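Local coordinates for protein putative mandelate racemase (Bordetella bronchiseptica, PDB 3OZY) that is of unknown function but belongs to the magnesium-dependent enolase superfamily and probably acts on a carboxylate or acid-sugar substrate, as its mandelate racemase relatives do, at residues H11-P16 against R33-V38; V49-G54 against F306-T311; Y224-P229 against V248-G253; D269-L274 against A297-N302. One frame throughout, in Å; residues are numbered along the deposited sequence.

Contact 1: H11-P16 against R33-V38; sequences HALSTP and RQMILV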
loop_
_atom_site.group_PDB
_atom_site.type_symbol
_atom_site.label_atom_id
_atom_site.label_comp_id
_atom_site.label_asym_id
_atom_site.label_seq_id
_atom_site.Cartn_x
_atom_site.Cartn_y
_atom_site.Cartn_z
ATOM N N HIS A 11 -14.042 -13.373 -9.864
ATOM C CA HIS A 11 -13.998 -14.841 -9.825
ATOM C C HIS A 11 -12.630 -15.307 -9.358
ATOM O O HIS A 11 -11.641 -15.121 -10.056
ATOM C CB HIS A 11 -14.255 -15.449 -11.212
ATOM C CG HIS A 11 -15.526 -14.996 -11.862
ATOM N ND1 HIS A 11 -16.711 -15.694 -11.752
ATOM C CD2 HIS A 11 -15.788 -13.934 -12.656
ATOM C CE1 HIS A 11 -17.653 -15.066 -12.435
ATOM N NE2 HIS A 11 -17.119 -13.994 -12.992
ATOM N N ALA A 12 -12.575 -15.930 -8.188
ATOM C CA ALA A 12 -11.319 -16.467 -7.671
ATOM C C ALA A 12 -10.991 -17.817 -8.301
ATOM O O ALA A 12 -11.781 -18.765 -8.205
ATOM C CB ALA A 12 -11.373 -16.581 -6.159
ATOM N N LEU A 13 -9.817 -17.902 -8.926
ATOM C CA LEU A 13 -9.402 -19.093 -9.656
ATOM C C LEU A 13 -8.058 -19.621 -9.171
ATOM O O LEU A 13 -7.159 -18.848 -8.832
ATOM C CB LEU A 13 -9.303 -18.786 -11.150
ATOM C CG LEU A 13 -10.529 -18.190 -11.835
ATOM C CD1 LEU A 13 -10.251 -17.980 -13.319
ATOM C CD2 LEU A 13 -11.733 -19.103 -11.649
ATOM N N SER A 14 -7.922 -20.947 -9.141
ATOM C CA SER A 14 -6.653 -21.564 -8.792
ATOM C C SER A 14 -6.336 -22.698 -9.757
ATOM O O SER A 14 -7.225 -23.462 -10.148
ATOM C CB SER A 14 -6.669 -22.072 -7.350
ATOM O OG SER A 14 -5.364 -22.456 -6.938
ATOM N N THR A 15 -5.071 -22.786 -10.159
ATOM C CA THR A 15 -4.609 -23.876 -11.019
ATOM C C THR A 15 -3.359 -24.498 -10.406
ATOM O O THR A 15 -2.520 -23.796 -9.843
ATOM C CB THR A 15 -4.313 -23.401 -12.461
ATOM O OG1 THR A 15 -3.228 -22.459 -12.458
ATOM C CG2 THR A 15 -5.538 -22.749 -13.079
ATOM N N PRO A 16 -3.223 -25.827 -10.509
ATOM C CA PRO A 16 -2.126 -26.502 -9.810
ATOM C C PRO A 16 -0.800 -26.434 -10.564
ATOM O O PRO A 16 -0.760 -26.099 -11.748
ATOM C CB PRO A 16 -2.619 -27.950 -9.713
ATOM C CG PRO A 16 -3.526 -28.118 -10.886
ATOM C CD PRO A 16 -4.183 -26.773 -11.107
ATOM N N ARG A 33 -0.828 -21.456 -9.408
ATOM C CA ARG A 33 -0.994 -20.217 -10.158
ATOM C C ARG A 33 -2.448 -19.769 -10.059
ATOM O O ARG A 33 -3.372 -20.478 -10.471
ATOM C CB ARG A 33 -0.537 -20.374 -11.614
ATOM C CG ARG A 33 0.953 -20.764 -11.775
ATOM C CD ARG A 33 1.917 -19.843 -10.983
ATOM N NE ARG A 33 1.858 -18.455 -11.441
ATOM C CZ ARG A 33 2.565 -17.961 -12.450
ATOM N NH1 ARG A 33 3.427 -18.715 -13.122
ATOM N NH2 ARG A 33 2.418 -16.687 -12.786
ATOM N N GLN A 34 -2.644 -18.592 -9.480
ATOM C CA GLN A 34 -3.977 -18.109 -9.162
ATOM C C GLN A 34 -4.237 -16.752 -9.794
ATOM O O GLN A 34 -3.312 -16.062 -10.235
ATOM C CB GLN A 34 -4.140 -17.996 -7.643
ATOM C CG GLN A 34 -3.844 -19.306 -6.914
ATOM C CD GLN A 34 -4.200 -19.279 -5.437
ATOM O OE1 GLN A 34 -4.173 -18.232 -4.780
ATOM N NE2 GLN A 34 -4.526 -20.444 -4.900
ATOM N N MET A 35 -5.509 -16.370 -9.814
ATOM C CA MET A 35 -5.898 -15.040 -10.265
ATOM C C MET A 35 -7.318 -14.754 -9.839
ATOM O O MET A 35 -8.076 -15.658 -9.462
ATOM C CB MET A 35 -5.830 -14.934 -11.791
ATOM C CG MET A 35 -6.915 -15.740 -12.509
ATOM S SD MET A 35 -6.829 -15.641 -14.308
ATOM C CE MET A 35 -7.298 -13.928 -14.554
ATOM N N ILE A 36 -7.661 -13.474 -9.881
ATOM C CA ILE A 36 -9.048 -13.048 -9.944
ATOM C C ILE A 36 -9.366 -12.685 -11.384
ATOM O O ILE A 36 -8.648 -11.903 -12.007
ATOM C CB ILE A 36 -9.284 -11.786 -9.092
ATOM C CG1 ILE A 36 -9.220 -12.109 -7.603
ATOM C CG2 ILE A 36 -10.623 -11.138 -9.453
ATOM C CD1 ILE A 36 -10.396 -12.933 -7.089
ATOM N N LEU A 37 -10.445 -13.255 -11.915
ATOM C CA LEU A 37 -10.999 -12.817 -13.182
ATOM C C LEU A 37 -12.098 -11.809 -12.876
ATOM O O LEU A 37 -13.144 -12.172 -12.333
ATOM C CB LEU A 37 -11.563 -14.008 -13.973
ATOM C CG LEU A 37 -12.250 -13.652 -15.291
ATOM C CD1 LEU A 37 -11.274 -13.033 -16.261
ATOM C CD2 LEU A 37 -12.905 -14.888 -15.917
ATOM N N VAL A 38 -11.838 -10.541 -13.180
ATOM C CA VAL A 38 -12.828 -9.494 -12.974
ATOM C C VAL A 38 -13.821 -9.523 -14.123
ATOM O O VAL A 38 -13.437 -9.713 -15.276
ATOM C CB VAL A 38 -12.160 -8.104 -12.918
ATOM C CG1 VAL A 38 -13.210 -6.999 -12.734
ATOM C CG2 VAL A 38 -11.124 -8.065 -11.796
#
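Five consecutive residue pairs join H11-P16 to R33-V38 as antiparallel strands, with hydrogen-bonded pairs H11-L37, L13-M35 and T15-R33 alternating with A12-I36 and S14-Q34. Packing is tightest in the middle of one face, where L13, M35 and L37 meet. L13 CD1 lies 4.1 Å from M35 CG, the two side chains running side by side, and 4.2 Å from L37 CB. These leucine and methionine chains are long and apolar enough to reach each other and the helices covering them, L13 and L37 touching V370, M35 and L37 touching I310. Beneath them, L13 N reaches M35 O almost along the C=O axis at 2.9 Å.

T15 strengthens its end of the pairing. T15 OG1 stands between the backbone N and the carbonyl carbon (chi1 64°) and meets R33 O at 2.8 Å in the carbonyl plane, while T15 N approaches the same oxygen from above that plane. The R33 chain bends away at chi2 and chi3 to a salt bridge with D331. On the other face, Q34 NE2 donates to S14 OG at 3.0 Å, roughly in its amide plane, and also to E378 O; the short S14 side chain, with OG anti to its backbone N, puts its oxygen within reach of the amide.

The H11-A12 end is more open, both residues being partly exposed, though two backbone bonds hold H11 firmly to L37. A12 CB only grazes I36 CD1 at 3.9 Å. The H11 ring turns its edge to L37 O and NE2 to E39. Such pairing is characteristic of the three-stranded antiparallel sheet in the N-terminal capping domain of the enolase superfamily.

Contact 2: V49-G54 against F306-T311; sequences VGSPSG and FNDIIT
The N-cap of helix 309-321 in the barrel domain meets the loop that follows strand 48-50 of the N-terminal capping domain, and D308 carries the junction. From its CB the carboxylate is swung between backbone N and carbonyl carbon (chi1 58°), so that it folds back over the helix start. D308 CG lies 3.5 Å from S51 OG. D308 OD1 accepts from T311 N at 2.9 Å, met from above the carboxylate plane, and more weakly from I310 N; an aspartate suits this place because its short chain caps amides of the first helical turn, which have no carbonyl before them in the helix to bind. D308 OD2 looks across the interface and is gripped twice, by S51 OG on its syn lone pair at 2.7 Å and by N307 ND2 on its anti lone pair at 2.9 Å. These bonds fix the carboxylate's rotation and would favour its charged form.

S51 OG, anti to its own backbone N, also accepts from S53 N, an ST turn that shapes the loop. I310 CG2 packs on S51 CB at 3.9 Å, beside a buried S51 N that has no partner. G54 lets N307 come close: N307 OD1 is 3.2 Å from G54 CA. Finally, one water donates to both G54 O and F306 O, each at 2.7 Å.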
loop_
_atom_site.group_PDB
_atom_site.type_symbol
_atom_site.label_atom_id
_atom_site.label_comp_id
_atom_site.label_asym_id
_atom_site.label_seq_id
_atom_site.Cartn_x
_atom_site.Cartn_y
_atom_site.Cartn_z
ATOM N N VAL A 49 -13.706 -7.849 -19.065
ATOM C CA VAL A 49 -12.977 -8.661 -18.091
ATOM C C VAL A 49 -11.577 -8.104 -17.837
ATOM O O VAL A 49 -11.023 -7.362 -18.659
ATOM C CB VAL A 49 -12.869 -10.154 -18.510
ATOM C CG1 VAL A 49 -14.254 -10.780 -18.653
ATOM C CG2 VAL A 49 -12.070 -10.307 -19.795
ATOM N N GLY A 50 -11.021 -8.467 -16.686
ATOM C CA GLY A 50 -9.704 -7.994 -16.298
ATOM C C GLY A 50 -9.077 -8.894 -15.253
ATOM O O GLY A 50 -9.656 -9.904 -14.851
ATOM N N SER A 51 -7.876 -8.525 -14.813
ATOM C CA SER A 51 -7.164 -9.253 -13.764
ATOM C C SER A 51 -6.315 -8.270 -12.976
ATOM O O SER A 51 -5.623 -7.446 -13.577
ATOM C CB SER A 51 -6.230 -10.304 -14.366
ATOM O OG SER A 51 -5.363 -10.817 -13.363
ATOM N N PRO A 52 -6.344 -8.365 -11.638
ATOM C CA PRO A 52 -5.502 -7.547 -10.748
ATOM C C PRO A 52 -4.177 -8.226 -10.384
ATOM O O PRO A 52 -3.590 -7.909 -9.348
ATOM C CB PRO A 52 -6.362 -7.432 -9.491
ATOM C CG PRO A 52 -7.036 -8.798 -9.442
ATOM C CD PRO A 52 -7.381 -9.095 -10.883
ATOM N N SER A 53 -3.732 -9.154 -11.229
ATOM C CA SER A 53 -2.432 -9.795 -11.071
ATOM C C SER A 53 -2.348 -10.648 -9.797
ATOM O O SER A 53 -3.362 -11.077 -9.234
ATOM C CB SER A 53 -1.325 -8.733 -11.128
ATOM O OG SER A 53 -0.030 -9.309 -11.181
ATOM N N GLY A 54 -1.123 -10.904 -9.362
ATOM C CA GLY A 54 -0.862 -11.749 -8.208
ATOM C C GLY A 54 0.637 -11.934 -8.073
ATOM O O GLY A 54 1.389 -11.486 -8.930
ATOM N N PHE A 306 3.732 -10.558 -15.377
ATOM C CA PHE A 306 3.720 -11.955 -14.937
ATOM C C PHE A 306 2.599 -12.254 -13.938
ATOM O O PHE A 306 2.691 -11.878 -12.773
ATOM C CB PHE A 306 5.090 -12.225 -14.307
ATOM C CG PHE A 306 5.440 -13.684 -14.089
ATOM C CD1 PHE A 306 6.263 -14.357 -14.994
ATOM C CD2 PHE A 306 5.058 -14.337 -12.932
ATOM C CE1 PHE A 306 6.654 -15.663 -14.766
ATOM C CE2 PHE A 306 5.437 -15.651 -12.705
ATOM C CZ PHE A 306 6.238 -16.311 -13.634
ATOM N N ASN A 307 1.535 -12.906 -14.420
ATOM C CA ASN A 307 0.549 -13.591 -13.573
ATOM C C ASN A 307 -0.374 -14.482 -14.386
ATOM O O ASN A 307 -0.572 -15.644 -14.040
ATOM C CB ASN A 307 -0.301 -12.645 -12.719
ATOM C CG ASN A 307 -1.038 -13.391 -11.622
ATOM O OD1 ASN A 307 -0.426 -13.822 -10.653
ATOM N ND2 ASN A 307 -2.345 -13.587 -11.794
ATOM N N ASP A 308 -0.958 -13.942 -15.447
ATOM C CA ASP A 308 -1.919 -14.703 -16.246
ATOM C C ASP A 308 -2.030 -14.089 -17.640
ATOM O O ASP A 308 -1.429 -13.053 -17.913
ATOM C CB ASP A 308 -3.277 -14.742 -15.541
ATOM C CG ASP A 308 -3.831 -13.349 -15.283
ATOM O OD1 ASP A 308 -4.193 -12.686 -16.276
ATOM O OD2 ASP A 308 -3.898 -12.927 -14.112
ATOM N N ILE A 309 -2.791 -14.716 -18.527
ATOM C CA ILE A 309 -2.829 -14.253 -19.904
ATOM C C ILE A 309 -3.521 -12.892 -20.045
ATOM O O ILE A 309 -3.273 -12.163 -21.002
ATOM C CB ILE A 309 -3.470 -15.304 -20.843
ATOM C CG1 ILE A 309 -3.106 -15.026 -22.308
ATOM C CG2 ILE A 309 -4.974 -15.353 -20.645
ATOM C CD1 ILE A 309 -1.641 -15.197 -22.629
ATOM N N ILE A 310 -4.390 -12.554 -19.100
ATOM C CA ILE A 310 -5.039 -11.247 -19.137
ATOM C C ILE A 310 -4.048 -10.151 -18.775
ATOM O O ILE A 310 -3.994 -9.119 -19.445
ATOM C CB ILE A 310 -6.259 -11.189 -18.215
ATOM C CG1 ILE A 310 -7.272 -12.253 -18.647
ATOM C CG2 ILE A 310 -6.869 -9.780 -18.218
ATOM C CD1 ILE A 310 -8.613 -12.122 -17.973
ATOM N N THR A 311 -3.239 -10.377 -17.746
ATOM C CA THR A 311 -2.241 -9.362 -17.413
ATOM C C THR A 311 -1.237 -9.211 -18.551
ATOM O O THR A 311 -0.793 -8.108 -18.859
ATOM C CB THR A 311 -1.537 -9.614 -16.037
ATOM O OG1 THR A 311 -0.723 -10.796 -16.073
ATOM C CG2 THR A 311 -2.552 -9.776 -14.923
HETATM O O HOH W 1 3.536 -12.511 -10.252
#

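Contact 3: Y224-P229 against V248-G253; sequences YWFEEP and VRIATG. With MG (magnesium ion), chain C.
This is a parallel strand pairing in the beta-alpha barrel, the two ends of the unit formed by strand 225-227, helix 235-242 and strand 249-252. Its backbone bonds include F226 N to R249 O, nearly along the C=O axis at 2.8 Å, and the straight A251 N to F226 O. At the partly exposed start, R249 stretches from CG to NE and lays its guanidinium flat on the Y224 ring, planes 6° apart and CZ 3.8 Å from the ring centroid, a cation-pi stack. R249 NH1 also donates to Y224 O at 3.0 Å, on a carbonyl lone pair, while R249 N meets that oxygen from above the carbonyl plane; a long, flat cation can do both.

Further along, A251 CB sits over one face of the W225 indole, 4.0 Å from the centroid of its five-membered ring; the single methyl of alanine lets the indole lie close over the strand. F226 and I250 share the other face, toward helices 208-220 and 235-242. F226 CB touches I250 CD1 and CG1 of V248, the residue before the strand, and P229 CB covers the F226 ring centre.

At the far end E227, extended, brings OE2 to magnesium at 2.2 Å; D201 and E254 complete the protein ligands. E227 OE1 takes a weak bond from W225 NE1, a salt bridge with K171 and a hydrogen bond from Q275 NE2. E228 OE1 accepts from a metal-bound water, and E228 OE2 from N255 ND2 and a water shared with T252 OG1. K171 and magnesium would keep E227 ionised; separately, strand pairing and the OE1 bonds fix its carboxylate so that OE2 faces the metal.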
loop_
_atom_site.group_PDB
_atom_site.type_symbol
_atom_site.label_atom_id
_atom_site.label_comp_id
_atom_site.label_asym_id
_atom_site.label_seq_id
_atom_site.Cartn_x
_atom_site.Cartn_y
_atom_site.Cartn_z
ATOM N N TYR A 224 21.309 -6.883 -19.942
ATOM C CA TYR A 224 20.417 -5.807 -20.368
ATOM C C TYR A 224 19.904 -4.962 -19.192
ATOM O O TYR A 224 19.909 -3.724 -19.249
ATOM C CB TYR A 224 19.242 -6.404 -21.150
ATOM C CG TYR A 224 18.381 -5.383 -21.853
ATOM C CD1 TYR A 224 18.736 -4.885 -23.107
ATOM C CD2 TYR A 224 17.201 -4.923 -21.277
ATOM C CE1 TYR A 224 17.945 -3.947 -23.748
ATOM C CE2 TYR A 224 16.408 -3.987 -21.914
ATOM C CZ TYR A 224 16.777 -3.503 -23.143
ATOM O OH TYR A 224 15.983 -2.565 -23.769
ATOM N N TRP A 225 19.442 -5.623 -18.135
ATOM C CA TRP A 225 18.979 -4.919 -16.948
ATOM C C TRP A 225 19.151 -5.736 -15.683
ATOM O O TRP A 225 19.349 -6.954 -15.750
ATOM C CB TRP A 225 17.547 -4.382 -17.105
ATOM C CG TRP A 225 16.352 -5.333 -16.985
ATOM C CD1 TRP A 225 16.150 -6.359 -16.086
ATOM C CD2 TRP A 225 15.144 -5.213 -17.738
ATOM N NE1 TRP A 225 14.889 -6.910 -16.282
ATOM C CE2 TRP A 225 14.256 -6.216 -17.288
ATOM C CE3 TRP A 225 14.734 -4.359 -18.768
ATOM C CZ2 TRP A 225 12.979 -6.384 -17.842
ATOM C CZ3 TRP A 225 13.473 -4.524 -19.314
ATOM C CH2 TRP A 225 12.610 -5.528 -18.855
ATOM N N PHE A 226 19.097 -5.026 -14.554
ATOM C CA PHE A 226 19.198 -5.552 -13.190
ATOM C C PHE A 226 17.883 -5.134 -12.531
ATOM O O PHE A 226 17.689 -3.955 -12.197
ATOM C CB PHE A 226 20.380 -4.850 -12.503
ATOM C CG PHE A 226 20.838 -5.465 -11.200
ATOM C CD1 PHE A 226 20.295 -6.630 -10.698
ATOM C CD2 PHE A 226 21.878 -4.858 -10.506
ATOM C CE1 PHE A 226 20.788 -7.181 -9.512
ATOM C CE2 PHE A 226 22.368 -5.389 -9.336
ATOM C CZ PHE A 226 21.824 -6.549 -8.827
ATOM N N GLU A 227 16.970 -6.089 -12.368
ATOM C CA GLU A 227 15.606 -5.832 -11.907
ATOM C C GLU A 227 15.460 -6.108 -10.409
ATOM O O GLU A 227 16.013 -7.088 -9.897
ATOM C CB GLU A 227 14.644 -6.701 -12.717
ATOM C CG GLU A 227 13.233 -6.755 -12.188
ATOM C CD GLU A 227 12.294 -7.440 -13.149
ATOM O OE1 GLU A 227 12.699 -7.714 -14.299
ATOM O OE2 GLU A 227 11.137 -7.702 -12.760
ATOM N N GLU A 228 14.711 -5.240 -9.721
ATOM C CA GLU A 228 14.560 -5.297 -8.263
ATOM C C GLU A 228 15.864 -5.694 -7.570
ATOM O O GLU A 228 15.916 -6.643 -6.786
ATOM C CB GLU A 228 13.401 -6.211 -7.838
ATOM C CG GLU A 228 12.024 -5.637 -8.171
ATOM C CD GLU A 228 10.929 -6.281 -7.347
ATOM O OE1 GLU A 228 11.052 -7.490 -7.033
ATOM O OE2 GLU A 228 9.951 -5.590 -6.993
ATOM N N PRO A 229 16.939 -4.946 -7.834
ATOM C CA PRO A 229 18.210 -5.311 -7.196
ATOM C C PRO A 229 18.145 -5.163 -5.677
ATOM O O PRO A 229 18.821 -5.910 -4.960
ATOM C CB PRO A 229 19.190 -4.292 -7.778
ATOM C CG PRO A 229 18.324 -3.095 -8.133
ATOM C CD PRO A 229 17.052 -3.724 -8.650
ATOM N N VAL A 248 24.371 -1.371 -17.914
ATOM C CA VAL A 248 23.302 -2.216 -17.382
ATOM C C VAL A 248 22.200 -1.330 -16.810
ATOM O O VAL A 248 22.460 -0.489 -15.945
ATOM C CB VAL A 248 23.821 -3.153 -16.259
ATOM C CG1 VAL A 248 22.714 -4.082 -15.777
ATOM C CG2 VAL A 248 25.019 -3.974 -16.727
ATOM N N ARG A 249 20.977 -1.499 -17.303
ATOM C CA ARG A 249 19.855 -0.683 -16.846
ATOM C C ARG A 249 19.405 -1.103 -15.451
ATOM O O ARG A 249 19.321 -2.300 -15.167
ATOM C CB ARG A 249 18.687 -0.840 -17.814
ATOM C CG ARG A 249 18.984 -0.360 -19.220
ATOM C CD ARG A 249 18.096 -1.066 -20.250
ATOM N NE ARG A 249 18.441 -0.649 -21.608
ATOM C CZ ARG A 249 19.472 -1.127 -22.292
ATOM N NH1 ARG A 249 20.239 -2.070 -21.761
ATOM N NH2 ARG A 249 19.728 -0.673 -23.517
ATOM N N ILE A 250 19.105 -0.130 -14.594
ATOM C CA ILE A 250 18.493 -0.420 -13.303
ATOM C C ILE A 250 16.971 -0.401 -13.482
ATOM O O ILE A 250 16.392 0.619 -13.886
ATOM C CB ILE A 250 18.957 0.583 -12.225
ATOM C CG1 ILE A 250 20.489 0.591 -12.126
ATOM C CG2 ILE A 250 18.316 0.279 -10.862
ATOM C CD1 ILE A 250 21.116 -0.790 -11.921
ATOM N N ALA A 251 16.328 -1.538 -13.215
ATOM C CA ALA A 251 14.903 -1.720 -13.475
ATOM C C ALA A 251 14.150 -2.069 -12.205
ATOM O O ALA A 251 14.622 -2.861 -11.395
ATOM C CB ALA A 251 14.712 -2.841 -14.503
ATOM N N THR A 252 12.969 -1.489 -12.038
ATOM C CA THR A 252 12.086 -1.890 -10.955
ATOM C C THR A 252 10.678 -1.411 -11.273
ATOM O O THR A 252 10.481 -0.513 -12.095
ATOM C CB THR A 252 12.569 -1.371 -9.574
ATOM O OG1 THR A 252 11.763 -1.956 -8.547
ATOM C CG2 THR A 252 12.517 0.173 -9.487
ATOM N N GLY A 253 9.683 -2.045 -10.664
ATOM C CA GLY A 253 8.338 -1.515 -10.775
ATOM C C GLY A 253 7.175 -2.438 -10.495
ATOM O O GLY A 253 6.067 -1.947 -10.280
HETATM MG MG MG C . 10.396 -9.260 -11.325
HETATM O O HOH W 2 9.260 -3.264 -8.047
HETATM O O HOH W 3 11.335 -8.768 -9.370
HETATM O O HOH W 4 9.421 -10.915 -9.930
HETATM O O HOH W 5 9.286 -10.419 -13.068
#

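Contact 4: D269-L274 against A297-N302; sequences DAIDVL and AHLAWN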
loop_
_atom_site.group_PDB
_atom_site.type_symbol
_atom_site.label_atom_id
_atom_site.label_comp_id
_atom_site.label_asym_id
_atom_site.label_seq_id
_atom_site.Cartn_x
_atom_site.Cartn_y
_atom_site.Cartn_z
ATOM N N ASP A 269 16.949 10.319 -9.673
ATOM C CA ASP A 269 17.890 9.746 -10.641
ATOM C C ASP A 269 18.157 8.267 -10.351
ATOM O O ASP A 269 19.281 7.777 -10.483
ATOM C CB ASP A 269 19.198 10.555 -10.663
ATOM C CG ASP A 269 18.988 11.991 -11.141
ATOM O OD1 ASP A 269 18.193 12.205 -12.076
ATOM O OD2 ASP A 269 19.627 12.907 -10.583
ATOM N N ALA A 270 17.098 7.555 -9.984
ATOM C CA ALA A 270 17.242 6.228 -9.408
ATOM C C ALA A 270 16.715 5.099 -10.300
ATOM O O ALA A 270 16.632 3.958 -9.852
ATOM C CB ALA A 270 16.557 6.183 -8.040
ATOM N N ILE A 271 16.362 5.385 -11.551
ATOM C CA ILE A 271 15.749 4.333 -12.371
ATOM C C ILE A 271 16.021 4.509 -13.861
ATOM O O ILE A 271 15.981 5.631 -14.376
ATOM C CB ILE A 271 14.219 4.257 -12.093
ATOM C CG1 ILE A 271 13.597 2.955 -12.609
ATOM C CG2 ILE A 271 13.489 5.510 -12.620
ATOM C CD1 ILE A 271 12.163 2.763 -12.086
ATOM N N ASP A 272 16.295 3.401 -14.551
ATOM C CA ASP A 272 16.450 3.394 -16.007
ATOM C C ASP A 272 15.216 2.840 -16.709
ATOM O O ASP A 272 14.818 3.328 -17.769
ATOM C CB ASP A 272 17.667 2.564 -16.422
ATOM C CG ASP A 272 18.970 3.180 -15.981
ATOM O OD1 ASP A 272 19.244 4.347 -16.344
ATOM O OD2 ASP A 272 19.710 2.483 -15.261
ATOM N N VAL A 273 14.642 1.788 -16.128
ATOM C CA VAL A 273 13.508 1.089 -16.722
ATOM C C VAL A 273 12.386 1.011 -15.695
ATOM O O VAL A 273 12.535 0.378 -14.643
ATOM C CB VAL A 273 13.898 -0.329 -17.177
ATOM C CG1 VAL A 273 12.667 -1.113 -17.617
ATOM C CG2 VAL A 273 14.943 -0.275 -18.291
ATOM N N LEU A 274 11.277 1.680 -16.005
ATOM C CA LEU A 274 10.085 1.636 -15.168
ATOM C C LEU A 274 9.292 0.401 -15.557
ATOM O O LEU A 274 9.003 0.205 -16.734
ATOM C CB LEU A 274 9.234 2.886 -15.380
ATOM C CG LEU A 274 9.761 4.230 -14.873
ATOM C CD1 LEU A 274 10.988 4.706 -15.664
ATOM C CD2 LEU A 274 8.638 5.245 -14.964
ATOM N N ALA A 297 11.187 11.707 -19.494
ATOM C CA ALA A 297 12.446 11.743 -18.755
ATOM C C ALA A 297 13.587 11.040 -19.477
ATOM O O ALA A 297 14.675 10.888 -18.911
ATOM C CB ALA A 297 12.243 11.124 -17.369
ATOM N N HIS A 298 13.343 10.597 -20.710
ATOM C CA HIS A 298 14.350 9.897 -21.516
ATOM C C HIS A 298 14.724 8.556 -20.895
ATOM O O HIS A 298 15.869 8.105 -20.997
ATOM C CB HIS A 298 15.579 10.783 -21.756
ATOM C CG HIS A 298 15.232 12.092 -22.379
ATOM N ND1 HIS A 298 15.098 12.243 -23.740
ATOM C CD2 HIS A 298 14.917 13.289 -21.831
ATOM C CE1 HIS A 298 14.758 13.490 -24.009
ATOM N NE2 HIS A 298 14.628 14.142 -22.867
ATOM N N LEU A 299 13.728 7.934 -20.266
ATOM C CA LEU A 299 13.852 6.610 -19.669
ATOM C C LEU A 299 12.919 5.647 -20.399
ATOM O O LEU A 299 12.164 6.052 -21.278
ATOM C CB LEU A 299 13.493 6.678 -18.182
ATOM C CG LEU A 299 14.292 7.705 -17.373
ATOM C CD1 LEU A 299 13.737 7.787 -15.954
ATOM C CD2 LEU A 299 15.775 7.392 -17.362
ATOM N N ALA A 300 12.956 4.374 -20.021
ATOM C CA ALA A 300 12.164 3.358 -20.697
ATOM C C ALA A 300 11.048 2.857 -19.793
ATOM O O ALA A 300 11.194 2.843 -18.572
ATOM C CB ALA A 300 13.064 2.189 -21.112
ATOM N N TRP A 301 9.929 2.462 -20.402
ATOM C CA TRP A 301 8.883 1.702 -19.717
ATOM C C TRP A 301 8.801 0.334 -20.374
ATOM O O TRP A 301 8.546 0.240 -21.576
ATOM C CB TRP A 301 7.525 2.403 -19.799
ATOM C CG TRP A 301 6.391 1.576 -19.264
ATOM C CD1 TRP A 301 6.154 1.252 -17.954
ATOM C CD2 TRP A 301 5.342 0.960 -20.025
ATOM N NE1 TRP A 301 5.016 0.474 -17.856
ATOM C CE2 TRP A 301 4.502 0.285 -19.112
ATOM C CE3 TRP A 301 5.031 0.914 -21.384
ATOM C CZ2 TRP A 301 3.379 -0.432 -19.521
ATOM C CZ3 TRP A 301 3.914 0.203 -21.785
ATOM C CH2 TRP A 301 3.102 -0.456 -20.856
ATOM N N ASN A 302 9.055 -0.708 -19.581
ATOM C CA ASN A 302 8.966 -2.107 -20.010
ATOM C C ASN A 302 8.244 -2.804 -18.866
ATOM O O ASN A 302 8.845 -3.076 -17.827
ATOM C CB ASN A 302 10.360 -2.724 -20.195
ATOM C CG ASN A 302 11.170 -2.041 -21.275
ATOM O OD1 ASN A 302 12.120 -1.313 -20.993
ATOM N ND2 ASN A 302 10.803 -2.277 -22.522
#
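Both segments leave a helix in the same way, through a Schellman motif, with D269 and H298 at positive phi as the C-prime residues. The chains then run parallel, V273 bridging to A300 and L274 to W301, and three backbone bonds hold the short strands. A300 N points at D272 O nearly along the C=O axis, at 3.1 Å. L274 N gives to A300 O in the carbonyl plane, at 2.8 Å. N302 N reaches L274 O, again nearly along the axis.

Before the bridges, L299 packs against I271 and L274. With CG beside its backbone N (chi1 -55°), both L299 methyls straddle I271 O, each 3.5 Å from it. L299 CD1 also touches I271 CG2, the two side chains crossing at about a right angle. L274 CD1 comes against L299 CB at 4.1 Å, between helices 258-267 and 284-296, where branched aliphatic chains fill the layer behind the strands. W301 lies on the L274 side, against helix 284-296; with CG anti to its backbone N, W301 brings CD1 to 3.3 Å from L274 O and donates from NE1 to A276 O.

V273 and A300 point to the other face of the sheet. V273 CG1, anti to its backbone N, lies 3.4 Å from N302 OD1, and V273 CG2 touches the small A300 CB.

The chemistry thus divides. The three backbone bonds set the register; a salt bridge to R242 and a bond from I250 N balance and fix the D272 carboxylate, and P325 O takes N302 ND2. Aliphatic packing joins the strands to helices 258-267 and 284-296.

In the fold
Along the chain contact 1 comes first, and contacts 3 and 4 lie in turn inside the long loop that contact 2 closes. Contacts 1 and 2, centres about 9 Å apart, share the three-stranded antiparallel sheet: strand 32-42 pairs with strand 48-50, and Q34 O accepts from N307 ND2. Contacts 3 and 4, centres about 10 Å apart, are alternate pairings of four neighbouring barrel strands, joined by the pairing of 249-252 with 273-274. The centres of contacts 1 and 3 lie about 29 Å apart on opposite sides of the chain's centre. Contact 2 bridges the domains, V49-G54 being in the capping domain and F306-T311 in the barrel, the two-domain arrangement in which enolase-superfamily members enclose a magnesium-dependent active site.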